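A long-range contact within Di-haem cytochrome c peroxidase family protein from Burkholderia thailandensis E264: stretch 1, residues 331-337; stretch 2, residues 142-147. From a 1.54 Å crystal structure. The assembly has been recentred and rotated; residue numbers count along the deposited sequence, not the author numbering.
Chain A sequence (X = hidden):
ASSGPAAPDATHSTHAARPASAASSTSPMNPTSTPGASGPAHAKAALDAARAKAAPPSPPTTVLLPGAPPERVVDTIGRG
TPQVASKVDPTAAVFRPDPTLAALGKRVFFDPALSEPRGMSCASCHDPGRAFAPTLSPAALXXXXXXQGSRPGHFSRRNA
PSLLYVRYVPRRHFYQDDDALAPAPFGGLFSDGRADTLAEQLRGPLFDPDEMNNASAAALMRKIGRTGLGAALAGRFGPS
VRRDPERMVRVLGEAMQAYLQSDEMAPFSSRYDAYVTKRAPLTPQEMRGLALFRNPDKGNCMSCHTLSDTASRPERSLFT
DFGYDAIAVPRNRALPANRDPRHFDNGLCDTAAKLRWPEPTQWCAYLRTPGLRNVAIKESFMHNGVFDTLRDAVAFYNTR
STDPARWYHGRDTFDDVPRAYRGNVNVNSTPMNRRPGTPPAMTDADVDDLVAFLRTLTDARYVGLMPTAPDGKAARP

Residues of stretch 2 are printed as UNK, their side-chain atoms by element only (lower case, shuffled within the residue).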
# COMPACT_ATOMS: atom_id res chain seq x y z
N ARG A 331 13.18 -2.06 12.66
CA ARG A 331 14.03 -2.38 11.52
C ARG A 331 13.94 -3.87 11.18
O ARG A 331 13.99 -4.74 12.05
CB ARG A 331 15.48 -2.02 11.86
CG ARG A 331 16.47 -2.11 10.69
CD ARG A 331 17.78 -1.54 11.17
NE ARG A 331 18.88 -1.48 10.21
CZ ARG A 331 19.12 -0.45 9.40
NH1 ARG A 331 18.27 0.58 9.34
NH2 ARG A 331 20.21 -0.45 8.63
N ASN A 332 13.84 -4.15 9.88
CA ASN A 332 13.92 -5.52 9.39
C ASN A 332 15.39 -5.78 9.10
O ASN A 332 15.92 -5.35 8.06
CB ASN A 332 13.07 -5.72 8.14
CG ASN A 332 13.13 -7.14 7.63
OD1 ASN A 332 14.02 -7.89 8.01
ND2 ASN A 332 12.20 -7.52 6.78
N ARG A 333 16.06 -6.47 10.02
CA ARG A 333 17.50 -6.64 9.92
C ARG A 333 17.89 -7.63 8.83
O ARG A 333 19.09 -7.74 8.52
CB ARG A 333 18.05 -7.06 11.28
CG ARG A 333 17.84 -5.98 12.36
CD ARG A 333 18.10 -6.52 13.76
NE ARG A 333 17.22 -7.65 14.02
CZ ARG A 333 17.32 -8.47 15.06
NH1 ARG A 333 18.25 -8.30 15.98
NH2 ARG A 333 16.45 -9.48 15.18
N ALA A 334 16.92 -8.33 8.25
CA ALA A 334 17.18 -9.26 7.16
C ALA A 334 17.02 -8.63 5.78
O ALA A 334 17.26 -9.31 4.77
CB ALA A 334 16.27 -10.49 7.29
N LEU A 335 16.62 -7.36 5.68
CA LEU A 335 16.57 -6.71 4.38
C LEU A 335 17.98 -6.39 3.88
O LEU A 335 18.78 -5.83 4.63
CB LEU A 335 15.78 -5.41 4.44
CG LEU A 335 14.28 -5.46 4.33
CD1 LEU A 335 13.71 -4.07 4.54
CD2 LEU A 335 13.82 -5.98 2.97
N PRO A 336 18.31 -6.70 2.62
CA PRO A 336 19.68 -6.48 2.14
C PRO A 336 20.21 -5.07 2.34
O PRO A 336 21.35 -4.91 2.80
CB PRO A 336 19.57 -6.86 0.66
CG PRO A 336 18.53 -7.93 0.64
CD PRO A 336 17.53 -7.54 1.69
N ALA A 337 19.41 -4.04 2.07
CA ALA A 337 19.93 -2.67 2.19
C ALA A 337 20.29 -2.35 3.63
O ALA A 337 21.15 -1.49 3.86
CB ALA A 337 18.92 -1.64 1.68
N UNK A 142 12.33 -17.21 3.85
CA UNK A 142 13.42 -17.60 4.73
C UNK A 142 14.33 -16.44 5.06
O UNK A 142 15.12 -16.54 6.01
c UNK A 142 14.25 -18.73 4.10
N UNK A 143 14.25 -15.36 4.30
CA UNK A 143 15.15 -14.24 4.43
C UNK A 143 14.41 -12.95 4.73
O UNK A 143 13.95 -12.72 5.84
N UNK A 144 14.27 -12.08 3.72
CA UNK A 144 13.82 -10.71 4.00
C UNK A 144 12.33 -10.52 4.21
O UNK A 144 11.93 -9.46 4.71
c UNK A 144 14.41 -10.93 1.72
c UNK A 144 14.82 -12.21 2.37
c UNK A 144 14.28 -9.94 2.76
N UNK A 145 11.49 -11.49 3.84
CA UNK A 145 10.04 -11.39 4.01
C UNK A 145 9.44 -10.24 3.20
O UNK A 145 8.43 -9.65 3.58
n UNK A 145 10.12 -11.14 8.50
n UNK A 145 11.43 -9.72 9.76
c UNK A 145 9.85 -12.39 7.77
c UNK A 145 10.33 -12.39 6.32
n UNK A 145 12.29 -11.71 9.06
c UNK A 145 9.68 -11.27 5.49
c UNK A 145 11.28 -10.86 9.10
N UNK A 146 10.07 -9.93 2.08
CA UNK A 146 9.50 -9.07 1.05
C UNK A 146 9.72 -9.78 -0.28
O UNK A 146 10.51 -10.73 -0.34
c UNK A 146 10.14 -7.66 1.05
c UNK A 146 9.98 -7.00 2.39
c UNK A 146 11.60 -7.72 0.66
N UNK A 147 9.04 -9.36 -1.35
CA UNK A 147 9.08 -10.14 -2.60
C UNK A 147 10.48 -10.31 -3.15
O UNK A 147 11.28 -9.37 -3.19
c UNK A 147 8.01 -8.31 -1.40
c UNK A 147 7.22 -8.64 -2.64
c UNK A 147 8.21 -9.33 -3.55

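Position 142 has one side-chain carbon and nothing beyond it. It lies out of reach of stretch 1. A lone CB means alanine: Ala142, still helical.

Position 143 has no side-chain atoms. Its backbone O lies 3.5 Å from Ala334 CB. With no side chain, its contact with stretch 1 is made by backbone. The residue is glycine. Gly143 is the first residue after the helix to leave helical phi/psi, at -122/-104. An ideal CB here would clash with a side-chain carbon of position 144.

Position 144 has three side-chain carbons that close a ring onto the backbone N. Its CB lies 3.6 Å from Ala334 O, 4.0 Å from Leu335 CD2 and 4.2 Å from Pro336 CD. Its backbone O accepts a hydrogen bond from Asn332 ND2 at 2.8 Å. The ring identifies proline. Pro144 has a C-gamma endo pucker, and its CA is 4.8 Å from the CA of Ala334.

Position 145 has a chain of three carbons, then a nitrogen, then a carbon carrying two more nitrogens. The group at its end approaches Asn332 OD1, and Asn332 ND2 lies over one face. That terminal group is a guanidinium, so the residue is arginine. Arg145 has phi/psi of 63/30, a left-handed conformation. CA-to-CB points sideways, but the end of the side chain comes nearer to stretch 1. Its NH2 lies 3.6 Å from Asn332 OD1. Arg145 NE and NH2 are hydrogen-bonded elsewhere in the structure.

Position 146 has one carbon carrying two others, three in all. One of its branch carbons packs on Leu335 CD2. The branch at CB, with carbon alone, marks valine. The CA-to-CB bond of Val146 points toward stretch 1, and its CG2 lies 3.6 Å from Leu335 CD2.

Position 147 again has three carbons closing a ring onto N. It does not touch stretch 1. It is proline, Pro147.

The contact joins two irregular segments far apart in sequence and buries 270 Å² in total. On stretch 1, a type I turn runs from Asn332 to Leu335, with a backbone hydrogen bond from Leu335 N to Asn332 O at 3.2 Å. Asn332 works in two directions. Its OD1 accepts from Ala334 N at 2.9 Å, within the turn, while its ND2 reaches across to Pro144 O. The one hydrogen bond between the stretches thus comes from a side chain also tied to its own turn. Beside it, Leu335 packs against Pro144 and Val146, adding an apolar patch to the polar link.

Stretch 2, residues 142-147: AGPRVP
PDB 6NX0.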